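Local atomic coordinates of uncharacterized tRNA/rRNA methyltransferase HI_0380 (Haemophilus influenzae, PDB entry 3ILK), a protein that is a probable RNA methyltransferase of the SPOUT superfamily, thought to bind RNA and to use S-adenosyl-L-methionine as methyl donor. Residues A[208-211]-A[212-216]. Numbering follows the deposited sequence.
Sequences KLKR and LYYRA
R211 and R215 stand one turn apart near the C-terminal end of helix 204-216, part of the C-terminal helical region, well away from the parallel sheet of this SpoU-type methyltransferase. Four successive i to i+4 backbone bonds hold these two turns: L212 N to K208 O, Y213 N to L209 O, Y214 N to K210 O at 2.8 Å, and R215 N to R211 O. The third is the straightest, with an N-H...O angle of 168°.

Apolar contacts follow two stripes. On the buried one, L209 and Y213 run side by side, and CD2 of L209 reaches CE2 of Y213 at 4.0 Å. CD2 of L212 lies over one face of the same ring, offset toward its rim, and CD2 of L209 meets CD2 of L212 at 4.2 Å. This stripe packs against the second subunit, where L209 meets M229 and Y213 meets L226; Y213 OH is hydrogen-bonded to Y213 OH of that subunit. On another side of the helix, Y214 has CG anti to its carbonyl carbon (chi1 -72°), which swings the ring back along the helix until CE2 is 3.8 Å from CB of K210. F187 of helix 180-197 makes an edge-to-face contact with the Y214 ring and also touches K210.

The two arginines bring like charges close together. Both are anchored in the second subunit, R211 NH2 by a salt bridge to E219 and R215 NH1 by one to E222, and these carboxylates probably offset the like charges. R211 extends from CG to NE, whereas R215 bends at chi3; their guanidinium planes are 46° apart, and NH1 of R211 lies 3.5 Å from NH1 of R215.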
ATOM      1  N   LYS A 208      -6.141  -2.305  35.607  1.00 29.52           N
ATOM      2  CA  LYS A 208      -6.328  -2.507  34.179  1.00 29.54           C
ATOM      3  C   LYS A 208      -5.613  -1.422  33.396  1.00 29.71           C
ATOM      4  O   LYS A 208      -5.108  -1.681  32.304  1.00 29.77           O
ATOM      5  CB  LYS A 208      -7.813  -2.553  33.797  1.00 29.03           C
ATOM      6  CG  LYS A 208      -8.538  -3.816  34.253  1.00 29.46           C
ATOM      7  CD  LYS A 208      -9.629  -4.209  33.264  1.00 28.44           C
ATOM      8  CE  LYS A 208     -10.788  -4.907  33.941  1.00 28.09           C
ATOM      9  NZ  LYS A 208     -12.047  -4.602  33.195  1.00 27.50           N
ATOM     10  N   LEU A 209      -5.567  -0.215  33.962  1.00 29.78           N
ATOM     11  CA  LEU A 209      -4.866   0.898  33.325  1.00 30.22           C
ATOM     12  C   LEU A 209      -3.360   0.696  33.286  1.00 29.29           C
ATOM     13  O   LEU A 209      -2.728   0.956  32.253  1.00 28.92           O
ATOM     14  CB  LEU A 209      -5.219   2.243  33.969  1.00 30.62           C
ATOM     15  CG  LEU A 209      -6.607   2.777  33.591  1.00 31.68           C
ATOM     16  CD1 LEU A 209      -6.975   3.889  34.546  1.00 33.81           C
ATOM     17  CD2 LEU A 209      -6.708   3.255  32.134  1.00 32.25           C
ATOM     18  N   LYS A 210      -2.787   0.228  34.398  1.00 29.05           N
ATOM     19  CA  LYS A 210      -1.353  -0.025  34.444  1.00 28.31           C
ATOM     20  C   LYS A 210      -1.022  -1.104  33.419  1.00 27.93           C
ATOM     21  O   LYS A 210      -0.107  -0.953  32.616  1.00 28.01           O
ATOM     22  CB  LYS A 210      -0.902  -0.423  35.860  1.00 28.92           C
ATOM     23  CG  LYS A 210      -1.009   0.735  36.845  1.00 29.37           C
ATOM     24  CD  LYS A 210      -0.846   0.279  38.291  1.00 29.72           C
ATOM     25  CE  LYS A 210      -1.436   1.323  39.218  1.00 30.15           C
ATOM     26  NZ  LYS A 210      -0.725   1.435  40.499  1.00 27.28           N
ATOM     27  N   ARG A 211      -1.802  -2.175  33.427  1.00 27.58           N
ATOM     28  CA  ARG A 211      -1.637  -3.251  32.468  1.00 27.23           C
ATOM     29  C   ARG A 211      -1.613  -2.691  31.031  1.00 26.77           C
ATOM     30  O   ARG A 211      -0.711  -2.984  30.246  1.00 26.45           O
ATOM     31  CB  ARG A 211      -2.759  -4.261  32.663  1.00 26.88           C
ATOM     32  CG  ARG A 211      -2.588  -5.550  31.906  1.00 27.67           C
ATOM     33  CD  ARG A 211      -3.905  -6.299  31.890  1.00 27.32           C
ATOM     34  NE  ARG A 211      -3.907  -7.392  30.926  1.00 28.52           N
ATOM     35  CZ  ARG A 211      -4.565  -7.379  29.770  1.00 29.81           C
ATOM     36  NH1 ARG A 211      -5.294  -6.326  29.412  1.00 29.01           N
ATOM     37  NH2 ARG A 211      -4.500  -8.430  28.968  1.00 30.45           N
ATOM     38  N   LEU A 212      -2.601  -1.864  30.715  1.00 26.65           N
ATOM     39  CA  LEU A 212      -2.706  -1.216  29.408  1.00 26.23           C
ATOM     40  C   LEU A 212      -1.455  -0.401  29.058  1.00 26.54           C
ATOM     41  O   LEU A 212      -0.879  -0.568  27.972  1.00 25.88           O
ATOM     42  CB  LEU A 212      -3.921  -0.293  29.397  1.00 26.12           C
ATOM     43  CG  LEU A 212      -3.967   0.753  28.279  1.00 24.64           C
ATOM     44  CD1 LEU A 212      -4.101   0.046  26.947  1.00 24.25           C
ATOM     45  CD2 LEU A 212      -5.091   1.724  28.538  1.00 22.31           C
ATOM     46  N   TYR A 213      -1.048   0.469  29.983  1.00 26.85           N
ATOM     47  CA  TYR A 213       0.027   1.421  29.721  1.00 28.02           C
ATOM     48  C   TYR A 213       1.414   0.782  29.718  1.00 28.67           C
ATOM     49  O   TYR A 213       2.244   1.143  28.881  1.00 28.79           O
ATOM     50  CB  TYR A 213      -0.077   2.664  30.621  1.00 27.22           C
ATOM     51  CG  TYR A 213      -1.205   3.571  30.175  1.00 29.40           C
ATOM     52  CD1 TYR A 213      -1.258   4.033  28.858  1.00 25.58           C
ATOM     53  CD2 TYR A 213      -2.233   3.956  31.049  1.00 29.41           C
ATOM     54  CE1 TYR A 213      -2.272   4.855  28.428  1.00 28.89           C
ATOM     55  CE2 TYR A 213      -3.294   4.794  30.596  1.00 25.82           C
ATOM     56  CZ  TYR A 213      -3.292   5.234  29.286  1.00 27.86           C
ATOM     57  OH  TYR A 213      -4.313   6.048  28.786  1.00 24.20           O
ATOM     58  N   TYR A 214       1.631  -0.185  30.613  1.00 29.20           N
ATOM     59  CA  TYR A 214       2.834  -1.035  30.585  1.00 30.62           C
ATOM     60  C   TYR A 214       2.917  -1.855  29.286  1.00 29.92           C
ATOM     61  O   TYR A 214       3.981  -1.952  28.672  1.00 30.38           O
ATOM     62  CB  TYR A 214       2.914  -1.982  31.805  1.00 30.80           C
ATOM     63  CG  TYR A 214       3.245  -1.288  33.123  1.00 35.38           C
ATOM     64  CD1 TYR A 214       4.263  -0.330  33.197  1.00 38.10           C
ATOM     65  CD2 TYR A 214       2.563  -1.600  34.300  1.00 37.93           C
ATOM     66  CE1 TYR A 214       4.565   0.320  34.379  1.00 39.49           C
ATOM     67  CE2 TYR A 214       2.878  -0.954  35.514  1.00 38.33           C
ATOM     68  CZ  TYR A 214       3.875   0.003  35.539  1.00 40.26           C
ATOM     69  OH  TYR A 214       4.211   0.655  36.715  1.00 42.45           O
ATOM     70  N   ARG A 215       1.802  -2.441  28.870  1.00 28.99           N
ATOM     71  CA  ARG A 215       1.753  -3.139  27.585  1.00 28.19           C
ATOM     72  C   ARG A 215       2.118  -2.177  26.437  1.00 27.83           C
ATOM     73  O   ARG A 215       2.875  -2.524  25.532  1.00 27.75           O
ATOM     74  CB  ARG A 215       0.371  -3.753  27.378  1.00 28.67           C
ATOM     75  CG  ARG A 215       0.345  -4.966  26.469  1.00 28.33           C
ATOM     76  CD  ARG A 215      -1.033  -5.593  26.442  1.00 29.01           C
ATOM     77  NE  ARG A 215      -1.965  -4.840  25.597  1.00 27.86           N
ATOM     78  CZ  ARG A 215      -3.048  -4.202  26.039  1.00 28.27           C
ATOM     79  NH1 ARG A 215      -3.367  -4.221  27.328  1.00 29.21           N
ATOM     80  NH2 ARG A 215      -3.824  -3.552  25.182  1.00 28.74           N
ATOM     81  N   ALA A 216       1.583  -0.963  26.496  1.00 27.23           N
ATOM     82  CA  ALA A 216       1.891   0.089  25.516  1.00 26.93           C
ATOM     83  C   ALA A 216       3.392   0.410  25.421  1.00 26.52           C
ATOM     84  O   ALA A 216       3.929   0.567  24.311  1.00 26.25           O
ATOM     85  CB  ALA A 216       1.101   1.357  25.837  1.00 26.38           C
TER